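Local coordinates for uncharacterized protein (Bacillus thuringiensis serovar kurstaki, PDB 4XHN), which is of unknown function but probably binds and hydrolyses ATP as a member of the actin-like ATPase superfamily, at residues K23-N28 with S399-S404. The protein carries 2 engineered substitutions. Residues are numbered along the deposited sequence; the frame is centred on the assembly and turned at random.
With ANP (phosphoaminophosphonic acid-adenylate ester), chain C.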
loop_
_atom_site.group_PDB
_atom_site.type_symbol
_atom_site.label_atom_id
_atom_site.label_comp_id
_atom_site.label_asym_id
_atom_site.label_seq_id
_atom_site.Cartn_x
_atom_site.Cartn_y
_atom_site.Cartn_z
ATOM N N LYS A 23 -1.121 3.803 1.169
ATOM C CA LYS A 23 -0.558 3.026 2.266
ATOM C C LYS A 23 0.237 3.900 3.228
ATOM O O LYS A 23 0.946 4.818 2.816
ATOM C CB LYS A 23 0.315 1.889 1.725
ATOM C CG LYS A 23 -0.494 0.695 1.232
ATOM C CD LYS A 23 0.382 -0.432 0.715
ATOM C CE LYS A 23 0.823 -0.174 -0.714
ATOM N NZ LYS A 23 1.389 -1.400 -1.344
ATOM N N ILE A 24 0.097 3.608 4.517
ATOM C CA ILE A 24 0.804 4.337 5.561
ATOM C C ILE A 24 1.415 3.365 6.561
ATOM O O ILE A 24 0.778 2.398 6.977
ATOM C CB ILE A 24 -0.137 5.327 6.302
ATOM C CG1 ILE A 24 0.488 5.832 7.607
ATOM C CG2 ILE A 24 -1.461 4.664 6.617
ATOM C CD1 ILE A 24 1.753 6.639 7.430
ATOM N N SER A 25 2.670 3.612 6.916
ATOM C CA SER A 25 3.299 2.948 8.046
ATOM C C SER A 25 3.779 4.019 9.009
ATOM O O SER A 25 4.537 4.906 8.624
ATOM C CB SER A 25 4.460 2.064 7.596
ATOM O OG SER A 25 3.998 0.987 6.802
ATOM N N PHE A 26 3.328 3.945 10.255
ATOM C CA PHE A 26 3.678 4.957 11.241
ATOM C C PHE A 26 4.055 4.329 12.574
ATOM O O PHE A 26 3.793 3.152 12.816
ATOM C CB PHE A 26 2.517 5.937 11.440
ATOM C CG PHE A 26 1.320 5.330 12.118
ATOM C CD1 PHE A 26 1.075 5.561 13.463
ATOM C CD2 PHE A 26 0.441 4.524 11.412
ATOM C CE1 PHE A 26 -0.023 5.000 14.090
ATOM C CE2 PHE A 26 -0.658 3.961 12.034
ATOM C CZ PHE A 26 -0.891 4.201 13.374
ATOM N N LEU A 27 4.668 5.129 13.439
ATOM C CA LEU A 27 4.977 4.698 14.793
ATOM C C LEU A 27 3.793 4.946 15.715
ATOM O O LEU A 27 3.238 6.045 15.740
ATOM C CB LEU A 27 6.211 5.428 15.323
ATOM C CG LEU A 27 7.550 4.944 14.776
ATOM C CD1 LEU A 27 8.693 5.762 15.355
ATOM C CD2 LEU A 27 7.717 3.473 15.101
ATOM N N ASN A 28 3.401 3.925 16.470
ATOM C CA ASN A 28 2.351 4.105 17.461
ATOM C C ASN A 28 2.936 4.521 18.804
ATOM O O ASN A 28 4.106 4.896 18.893
ATOM C CB ASN A 28 1.507 2.833 17.609
ATOM C CG ASN A 28 2.332 1.608 17.968
ATOM O OD1 ASN A 28 3.380 1.703 18.605
ATOM N ND2 ASN A 28 1.849 0.440 17.558
ATOM N N SER A 399 5.604 -7.794 3.565
ATOM C CA SER A 399 6.040 -7.478 2.208
ATOM C C SER A 399 5.140 -6.454 1.516
ATOM O O SER A 399 5.610 -5.669 0.695
ATOM C CB SER A 399 6.108 -8.753 1.366
ATOM O OG SER A 399 6.253 -8.444 -0.008
ATOM N N ALA A 400 3.853 -6.462 1.847
ATOM C CA ALA A 400 2.899 -5.547 1.219
ATOM C C ALA A 400 3.211 -4.090 1.543
ATOM O O ALA A 400 3.062 -3.210 0.692
ATOM C CB ALA A 400 1.476 -5.885 1.645
ATOM N N TYR A 401 3.645 -3.840 2.772
ATOM C CA TYR A 401 3.934 -2.483 3.213
ATOM C C TYR A 401 5.423 -2.173 3.200
ATOM O O TYR A 401 5.876 -1.272 3.903
ATOM C CB TYR A 401 3.371 -2.251 4.615
ATOM C CG TYR A 401 1.870 -2.147 4.643
ATOM C CD1 TYR A 401 1.236 -0.956 4.321
ATOM C CD2 TYR A 401 1.083 -3.239 4.980
ATOM C CE1 TYR A 401 -0.139 -0.850 4.341
ATOM C CE2 TYR A 401 -0.293 -3.144 5.002
ATOM C CZ TYR A 401 -0.898 -1.947 4.681
ATOM O OH TYR A 401 -2.269 -1.844 4.699
ATOM N N PHE A 402 6.175 -2.915 2.392
ATOM C CA PHE A 402 7.628 -2.775 2.350
ATOM C C PHE A 402 8.070 -1.338 2.097
ATOM O O PHE A 402 8.956 -0.821 2.777
ATOM C CB PHE A 402 8.216 -3.687 1.274
ATOM C CG PHE A 402 9.712 -3.612 1.169
ATOM C CD1 PHE A 402 10.515 -4.405 1.971
ATOM C CD2 PHE A 402 10.318 -2.752 0.265
ATOM C CE1 PHE A 402 11.892 -4.343 1.877
ATOM C CE2 PHE A 402 11.697 -2.681 0.168
ATOM C CZ PHE A 402 12.484 -3.479 0.976
ATOM N N THR A 403 7.442 -0.695 1.120
ATOM C CA THR A 403 7.848 0.640 0.701
ATOM C C THR A 403 7.486 1.703 1.740
ATOM O O THR A 403 8.304 2.569 2.057
ATOM C CB THR A 403 7.218 1.003 -0.655
ATOM O OG1 THR A 403 7.600 0.025 -1.629
ATOM C CG2 THR A 403 7.693 2.369 -1.113
ATOM N N SER A 404 6.269 1.639 2.272
ATOM C CA SER A 404 5.850 2.590 3.298
ATOM C C SER A 404 6.663 2.380 4.571
ATOM O O SER A 404 7.024 3.338 5.252
ATOM C CB SER A 404 4.353 2.462 3.593
ATOM O OG SER A 404 4.073 1.303 4.356
HETATM P PG ANP C . -0.099 -0.720 -6.411
HETATM O O1G ANP C . -0.218 -1.203 -7.822
HETATM O O2G ANP C . 1.297 -1.157 -5.819
HETATM O O3G ANP C . -0.206 0.859 -6.391
HETATM P PB ANP C . -0.852 -1.782 -3.940
HETATM O O1B ANP C . -1.766 -1.057 -2.911
HETATM O O2B ANP C . 0.562 -1.346 -3.727
HETATM N N3B ANP C . -1.359 -1.373 -5.487
HETATM P PA ANP C . -0.173 -4.151 -2.671
HETATM O O1A ANP C . -0.387 -3.617 -1.306
HETATM O O2A ANP C . 1.297 -4.185 -3.101
HETATM O O3A ANP C . -0.971 -3.328 -3.777
HETATM O "O5'" ANP C . -0.829 -5.588 -2.750
HETATM C "C5'" ANP C . -0.637 -6.397 -3.931
HETATM C "C4'" ANP C . -1.592 -7.566 -3.915
HETATM O "O4'" ANP C . -1.213 -8.503 -2.878
HETATM C "C3'" ANP C . -3.060 -7.217 -3.662
HETATM O "O3'" ANP C . -3.890 -7.999 -4.513
HETATM C "C2'" ANP C . -3.252 -7.611 -2.196
HETATM O "O2'" ANP C . -4.603 -7.916 -1.874
HETATM C "C1'" ANP C . -2.363 -8.846 -2.137
HETATM N N9 ANP C . -1.969 -9.255 -0.794
HETATM C C8 ANP C . -1.555 -8.461 0.242
HETATM N N7 ANP C . -1.273 -9.115 1.345
HETATM C C5 ANP C . -1.525 -10.437 1.004
HETATM C C6 ANP C . -1.422 -11.640 1.740
HETATM N N6 ANP C . -1.021 -11.704 3.010
HETATM N N1 ANP C . -1.744 -12.789 1.104
HETATM C C2 ANP C . -2.144 -12.732 -0.169
HETATM N N3 ANP C . -2.283 -11.662 -0.957
HETATM C C4 ANP C . -1.954 -10.540 -0.304
#
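K23 reaches from strand 21-27 to the turn just before helix 402-414, where its NZ donates to the main-chain oxygen of A400. The distance from K23 NZ to A400 O is 3.2 Å. The donor approaches fairly well in line with the carbonyl, at a C=O...N angle of 155°. The same amine also grips the ATP analogue. K23 NZ is 2.8 Å from ANP O1A on the alpha phosphate and 2.5 Å from ANP O2B on the beta phosphate. CG of K23 stands anti to the carbonyl carbon, and the bend at chi3 (-82°) then places the amine between A400 O and the phosphates. G240, T241, T264 and G372 also hydrogen-bond the nucleotide. A magnesium ion lies close by.

Farther along the strand, S25 meets the first turn of the helix. S25 OG and S404 OG are hydrogen-bonded at 2.5 Å, and either could be the donor. S25 OG also bonds S35 on the adjacent strand 33-45, so the S25 hydroxyl bridges S404 of the helix and S35 of that strand.

Between these polar points lies Y401, at the N-cap position. Its ring atoms CD1 and CE1 pack obliquely against CG and CD of K23. K23 CG is 3.5 Å from Y401 CE1, and K23 CD is 3.7 Å from Y401 CD1. The ring also touches A37.

This placement is consistent with the nucleotide cleft of the actin-like fold. One amine joins a carbonyl in the turn that leads into the last helix to two phosphates, so the position of that turn may depend on the bound nucleotide.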